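Long-range contacts in tyrosine-protein phosphatase YwqE (Bacillus subtilis, PDB 3QY7), which removes phosphate from phosphotyrosine in the bacterial proteins YwqD, YwqF and Ssb, as a manganese-dependent tyrosine phosphatase: residues 1-6 with 32-37; 189-194 with 222-227. All blocks are in the same frame, centred on the assembly; numbering follows the deposited sequence.

Contact 1: residues 1-6 with 32-37; sequences MIDIHC and QGIRTI. With FE (Fe (III) ion), chain C.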
loop_
_atom_site.group_PDB
_atom_site.type_symbol
_atom_site.label_atom_id
_atom_site.label_comp_id
_atom_site.label_asym_id
_atom_site.label_seq_id
_atom_site.Cartn_x
_atom_site.Cartn_y
_atom_site.Cartn_z
ATOM N N MET A 1 -0.350 -15.168 1.339
ATOM C CA MET A 1 -0.200 -13.840 0.684
ATOM C C MET A 1 0.211 -12.767 1.664
ATOM O O MET A 1 -0.056 -12.878 2.854
ATOM C CB MET A 1 -1.518 -13.438 0.020
ATOM C CG MET A 1 -1.893 -14.322 -1.128
ATOM S SD MET A 1 -3.275 -13.585 -2.008
ATOM C CE MET A 1 -4.523 -13.733 -0.767
ATOM N N ILE A 2 0.815 -11.709 1.130
ATOM C CA ILE A 2 1.321 -10.586 1.916
ATOM C C ILE A 2 0.529 -9.345 1.548
ATOM O O ILE A 2 0.369 -9.043 0.369
ATOM C CB ILE A 2 2.796 -10.362 1.586
ATOM C CG1 ILE A 2 3.611 -11.600 1.981
ATOM C CG2 ILE A 2 3.353 -9.105 2.268
ATOM C CD1 ILE A 2 4.923 -11.646 1.276
ATOM N N ASP A 3 0.047 -8.632 2.563
ATOM C CA ASP A 3 -0.695 -7.373 2.378
ATOM C C ASP A 3 0.246 -6.246 2.763
ATOM O O ASP A 3 0.700 -6.191 3.901
ATOM C CB ASP A 3 -1.933 -7.395 3.283
ATOM C CG ASP A 3 -2.892 -6.245 3.019
ATOM O OD1 ASP A 3 -2.953 -5.770 1.864
ATOM O OD2 ASP A 3 -3.587 -5.831 3.977
ATOM N N ILE A 4 0.558 -5.363 1.809
ATOM C CA ILE A 4 1.614 -4.362 2.025
ATOM C C ILE A 4 1.138 -2.992 2.518
ATOM O O ILE A 4 1.956 -2.086 2.696
ATOM C CB ILE A 4 2.529 -4.168 0.778
ATOM C CG1 ILE A 4 1.784 -3.509 -0.395
ATOM C CG2 ILE A 4 3.140 -5.496 0.375
ATOM C CD1 ILE A 4 2.736 -2.734 -1.327
ATOM N N HIS A 5 -0.177 -2.830 2.684
ATOM C CA HIS A 5 -0.769 -1.544 3.095
ATOM C C HIS A 5 -2.016 -1.858 3.916
ATOM O O HIS A 5 -2.972 -2.420 3.395
ATOM C CB HIS A 5 -1.095 -0.723 1.829
ATOM C CG HIS A 5 -1.679 0.639 2.082
ATOM N ND1 HIS A 5 -1.709 1.597 1.094
ATOM C CD2 HIS A 5 -2.211 1.219 3.186
ATOM C CE1 HIS A 5 -2.273 2.701 1.567
ATOM N NE2 HIS A 5 -2.574 2.502 2.835
ATOM N N CYS A 6 -1.992 -1.524 5.205
ATOM C CA CYS A 6 -3.070 -1.942 6.106
ATOM C C CYS A 6 -3.020 -1.143 7.399
ATOM O O CYS A 6 -1.949 -0.918 7.969
ATOM C CB CYS A 6 -2.924 -3.431 6.410
ATOM S SG CYS A 6 -4.389 -4.149 7.168
ATOM N N GLN A 32 -9.171 -14.377 4.130
ATOM C CA GLN A 32 -8.844 -13.958 2.762
ATOM C C GLN A 32 -7.545 -14.565 2.216
ATOM O O GLN A 32 -7.167 -14.298 1.065
ATOM C CB GLN A 32 -8.773 -12.413 2.703
ATOM C CG GLN A 32 -10.104 -11.699 2.822
ATOM C CD GLN A 32 -10.868 -11.629 1.505
ATOM O OE1 GLN A 32 -10.464 -12.226 0.507
ATOM N NE2 GLN A 32 -11.949 -10.860 1.489
ATOM N N GLY A 33 -6.853 -15.373 3.019
ATOM C CA GLY A 33 -5.609 -15.996 2.587
ATOM C C GLY A 33 -4.361 -15.185 2.862
ATOM O O GLY A 33 -3.287 -15.527 2.393
ATOM N N ILE A 34 -4.497 -14.115 3.641
ATOM C CA ILE A 34 -3.342 -13.311 4.033
ATOM C C ILE A 34 -2.686 -13.909 5.280
ATOM O O ILE A 34 -3.387 -14.206 6.252
ATOM C CB ILE A 34 -3.775 -11.839 4.266
ATOM C CG1 ILE A 34 -4.376 -11.259 2.968
ATOM C CG2 ILE A 34 -2.616 -11.003 4.826
ATOM C CD1 ILE A 34 -5.184 -9.954 3.143
ATOM N N ARG A 35 -1.362 -14.108 5.237
ATOM C CA ARG A 35 -0.613 -14.641 6.390
ATOM C C ARG A 35 0.289 -13.579 6.997
ATOM O O ARG A 35 0.736 -13.708 8.138
ATOM C CB ARG A 35 0.288 -15.836 6.005
ATOM C CG ARG A 35 -0.188 -16.736 4.873
ATOM C CD ARG A 35 -1.565 -17.326 5.091
ATOM N NE ARG A 35 -1.603 -18.350 6.135
ATOM C CZ ARG A 35 -2.207 -18.209 7.315
ATOM N NH1 ARG A 35 -2.830 -17.077 7.631
ATOM N NH2 ARG A 35 -2.188 -19.217 8.179
ATOM N N THR A 36 0.574 -12.541 6.215
ATOM C CA THR A 36 1.546 -11.545 6.626
ATOM C C THR A 36 1.008 -10.178 6.240
ATOM O O THR A 36 0.600 -9.997 5.094
ATOM C CB THR A 36 2.901 -11.769 5.940
ATOM O OG1 THR A 36 3.309 -13.143 6.110
ATOM C CG2 THR A 36 3.966 -10.829 6.516
ATOM N N ILE A 37 1.012 -9.238 7.187
ATOM C CA ILE A 37 0.583 -7.868 6.924
ATOM C C ILE A 37 1.715 -6.933 7.260
ATOM O O ILE A 37 2.295 -7.026 8.338
ATOM C CB ILE A 37 -0.666 -7.475 7.762
ATOM C CG1 ILE A 37 -1.885 -8.250 7.244
ATOM C CG2 ILE A 37 -0.880 -5.939 7.693
ATOM C CD1 ILE A 37 -3.176 -8.031 8.017
HETATM FE FE FE C . -3.904 3.853 3.805
HETATM O O HOH W 1 -4.402 4.776 2.251
#

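Contact 2: residues 189-194 with 222-227; sequences HFVASD and YMLTEN. With FE (Fe (III) ion), chain C.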
loop_
_atom_site.group_PDB
_atom_site.type_symbol
_atom_site.label_atom_id
_atom_site.label_comp_id
_atom_site.label_asym_id
_atom_site.label_seq_id
_atom_site.Cartn_x
_atom_site.Cartn_y
_atom_site.Cartn_z
ATOM N N HIS A 189 1.863 -2.289 -9.532
ATOM C CA HIS A 189 2.816 -3.352 -9.198
ATOM C C HIS A 189 2.405 -4.206 -8.010
ATOM O O HIS A 189 2.947 -5.290 -7.841
ATOM C CB HIS A 189 4.204 -2.753 -9.019
ATOM C CG HIS A 189 4.598 -1.904 -10.186
ATOM N ND1 HIS A 189 4.306 -0.558 -10.244
ATOM C CD2 HIS A 189 5.155 -2.224 -11.376
ATOM C CE1 HIS A 189 4.711 -0.076 -11.407
ATOM N NE2 HIS A 189 5.226 -1.065 -12.115
ATOM N N PHE A 190 1.448 -3.724 -7.219
ATOM C CA PHE A 190 0.957 -4.415 -6.018
ATOM C C PHE A 190 -0.553 -4.212 -5.891
ATOM O O PHE A 190 -1.091 -3.190 -6.342
ATOM C CB PHE A 190 1.568 -3.827 -4.730
ATOM C CG PHE A 190 3.061 -3.716 -4.733
ATOM C CD1 PHE A 190 3.859 -4.809 -4.385
ATOM C CD2 PHE A 190 3.673 -2.497 -5.018
ATOM C CE1 PHE A 190 5.245 -4.699 -4.358
ATOM C CE2 PHE A 190 5.075 -2.375 -4.985
ATOM C CZ PHE A 190 5.858 -3.467 -4.653
ATOM N N VAL A 191 -1.229 -5.167 -5.255
ATOM C CA VAL A 191 -2.606 -4.980 -4.828
ATOM C C VAL A 191 -2.611 -5.155 -3.310
ATOM O O VAL A 191 -1.983 -6.091 -2.781
ATOM C CB VAL A 191 -3.556 -6.016 -5.477
ATOM C CG1 VAL A 191 -5.001 -5.655 -5.175
ATOM C CG2 VAL A 191 -3.311 -6.128 -6.987
ATOM N N ALA A 192 -3.259 -4.242 -2.601
ATOM C CA ALA A 192 -3.271 -4.305 -1.149
ATOM C C ALA A 192 -4.583 -3.781 -0.591
ATOM O O ALA A 192 -5.300 -3.031 -1.263
ATOM C CB ALA A 192 -2.060 -3.528 -0.547
ATOM N N SER A 193 -4.874 -4.164 0.647
ATOM C CA SER A 193 -6.174 -3.868 1.255
ATOM C C SER A 193 -6.423 -2.418 1.594
ATOM O O SER A 193 -7.540 -1.926 1.398
ATOM C CB SER A 193 -6.385 -4.693 2.536
ATOM O OG SER A 193 -5.548 -4.221 3.595
ATOM N N ASP A 194 -5.421 -1.758 2.194
ATOM C CA ASP A 194 -5.639 -0.474 2.812
ATOM C C ASP A 194 -6.819 -0.608 3.803
ATOM O O ASP A 194 -7.625 0.315 3.965
ATOM C CB ASP A 194 -5.935 0.568 1.725
ATOM C CG ASP A 194 -5.708 1.975 2.186
ATOM O OD1 ASP A 194 -5.348 2.211 3.369
ATOM O OD2 ASP A 194 -5.886 2.871 1.332
ATOM N N TYR A 222 -0.934 -13.359 -10.411
ATOM C CA TYR A 222 0.207 -14.093 -9.850
ATOM C C TYR A 222 1.400 -13.133 -9.706
ATOM O O TYR A 222 2.053 -13.088 -8.653
ATOM C CB TYR A 222 0.590 -15.329 -10.707
ATOM C CG TYR A 222 1.776 -16.063 -10.128
ATOM C CD1 TYR A 222 1.602 -16.957 -9.082
ATOM C CD2 TYR A 222 3.075 -15.799 -10.570
ATOM C CE1 TYR A 222 2.694 -17.600 -8.500
ATOM C CE2 TYR A 222 4.168 -16.435 -10.007
ATOM C CZ TYR A 222 3.963 -17.338 -8.960
ATOM O OH TYR A 222 5.018 -17.996 -8.374
ATOM N N MET A 223 1.676 -12.371 -10.771
ATOM C CA MET A 223 2.791 -11.414 -10.816
ATOM C C MET A 223 2.596 -10.327 -9.743
ATOM O O MET A 223 3.523 -10.000 -8.979
ATOM C CB MET A 223 2.881 -10.803 -12.227
ATOM C CG MET A 223 4.035 -9.850 -12.485
ATOM S SD MET A 223 4.180 -9.304 -14.227
ATOM C CE MET A 223 4.310 -10.891 -15.067
ATOM N N LEU A 224 1.412 -9.764 -9.642
ATOM C CA LEU A 224 1.199 -8.765 -8.617
ATOM C C LEU A 224 1.346 -9.320 -7.195
ATOM O O LEU A 224 1.807 -8.673 -6.354
ATOM C CB LEU A 224 -0.152 -8.076 -8.754
ATOM C CG LEU A 224 -0.405 -7.384 -10.084
ATOM C CD1 LEU A 224 -1.786 -6.789 -10.257
ATOM C CD2 LEU A 224 0.549 -6.305 -10.232
ATOM N N THR A 225 0.805 -10.498 -6.969
ATOM C CA THR A 225 0.907 -11.129 -5.688
ATOM C C THR A 225 2.352 -11.469 -5.335
ATOM O O THR A 225 2.753 -11.290 -4.244
ATOM C CB THR A 225 0.028 -12.416 -5.647
ATOM O OG1 THR A 225 -1.308 -12.099 -5.945
ATOM C CG2 THR A 225 0.141 -13.126 -4.340
ATOM N N GLU A 226 3.098 -12.060 -6.261
ATOM C CA GLU A 226 4.497 -12.391 -5.983
ATOM C C GLU A 226 5.332 -11.125 -5.764
ATOM O O GLU A 226 6.355 -11.175 -5.099
ATOM C CB GLU A 226 5.115 -13.299 -7.059
ATOM C CG GLU A 226 5.445 -12.614 -8.380
ATOM C CD GLU A 226 6.177 -13.536 -9.357
ATOM O OE1 GLU A 226 5.938 -13.416 -10.585
ATOM O OE2 GLU A 226 6.990 -14.377 -8.899
ATOM N N ASN A 227 4.903 -9.993 -6.318
ATOM C CA ASN A 227 5.633 -8.755 -6.075
ATOM C C ASN A 227 5.666 -8.394 -4.598
ATOM O O ASN A 227 6.651 -7.872 -4.137
ATOM C CB ASN A 227 5.093 -7.575 -6.887
ATOM C CG ASN A 227 5.736 -7.467 -8.253
ATOM O OD1 ASN A 227 6.751 -8.109 -8.530
ATOM N ND2 ASN A 227 5.145 -6.646 -9.119
HETATM FE FE FE C . -3.904 3.853 3.805
HETATM O O HOH W 2 0.523 -7.317 -4.356
HETATM O O HOH W 1 -4.402 4.776 2.251
#

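Contact 1: residues 1-6 with 32-37
Cys6 and Ile37 make a tight end of this contact: CB of Cys6 lies 3.5 Å from CG2 of Ile37, closer than usual van der Waals contact, and a small side chain suits the spot. With SG anti to the backbone N (chi1 -166°), the sulfur also meets the isoleucine's CG2 and CD1. On the face that carries Asp3 and Ile37, Asp3 CB packs between Ile34 CG2 (4.0 Å) and Ile37 CG1, while its carboxylate turns to Ser193. Between the parallel strands of this beta-alpha-beta unit, Asp3 N donates to Thr36 O over 2.9 Å and nearly straight (167°). The carbonyl O of Met1 takes Arg35 N at 3.0 Å and, weakly, Thr36 N. Met1 is closely packed too: its N bonds Gly33 O at 3.1 Å, and CE lies 3.3 Å from Gln32 O. Gly33 leaves the preceding helix in a Schellman motif, with a positive phi that favours glycine. Arg35 forms the loose, solvent side; its chain leads away from 1-6, bends at chi2 and chi3, and NH1 bonds Ile34 O (3.2 Å) from above the carbonyl plane. Main-chain bonds thus fix the strand register, while His5, two residues after Asp3, binds iron through NE2.

Contact 2: residues 189-194 with 222-227
Asn227 reaches from helix 219-232 to His189, at the start of strand 190-192, the last strand of the TIM-barrel-like PHP fold. Its ND2 donates to His189 O over 2.9 Å at 164°, in the carbonyl plane and on a lone pair, with the acceptor also close to the amide plane. An asparagine suits this place because its amide can use both ends: OD1 accepts from Phe238 N, and the two bonds together should fix the rotation of the group. Beside it, the ring edge of Phe190 meets Asn227 O, which lies in the plane of the ring 3.5 Å from CE1; CE1 also touches Asn227 CB. Ring and amide planes are 61° apart.

Leu224, one turn earlier, forms the apolar pair with Val191. With chi2 at 176°, CD1 is anti to CA and extends to 3.7 Å from Val191 CG2. CD2 lies 3.5 Å from His189 O, against the carbonyl that Asn227 ND2 bonds. Water 2 bridges the backbones, accepting from Val191 N at 2.9 Å and donating to Leu224 O at 2.7 Å. Branched aliphatic residues fill this corner well, and Leu212 of helix 205-216 touches both Val191 and Leu224 as a further layer. Farther out, His189 is held through ND1 by Ser160 N, and strand 159-163 pairs with strand 190-192 through backbone bonds. At the far end of the segment, Asp194 OD1 binds the iron at 2.2 Å.

The two contacts have centres about 10 Å apart and meet directly where segments 1-6 and 189-194, which carry the first and last strands of the barrel, lie side by side. Ser193 OG lies 2.6 Å from Asp3 OD2, a probable hydrogen bond, and Asp194 N lies 2.8 Å from His5 O, probably another; Ile4 CD1 packs 3.6 Å from Phe190 CG. These ties are consistent with holding the two metal ligands close together. His5 NE2 from contact 1, at 2.1 Å, and Asp194 OD1 from contact 2 bind the same iron, which His7, Glu80 and water 1 also bind. That water, 1.9 Å from the iron, also donates to Asp194 OD2.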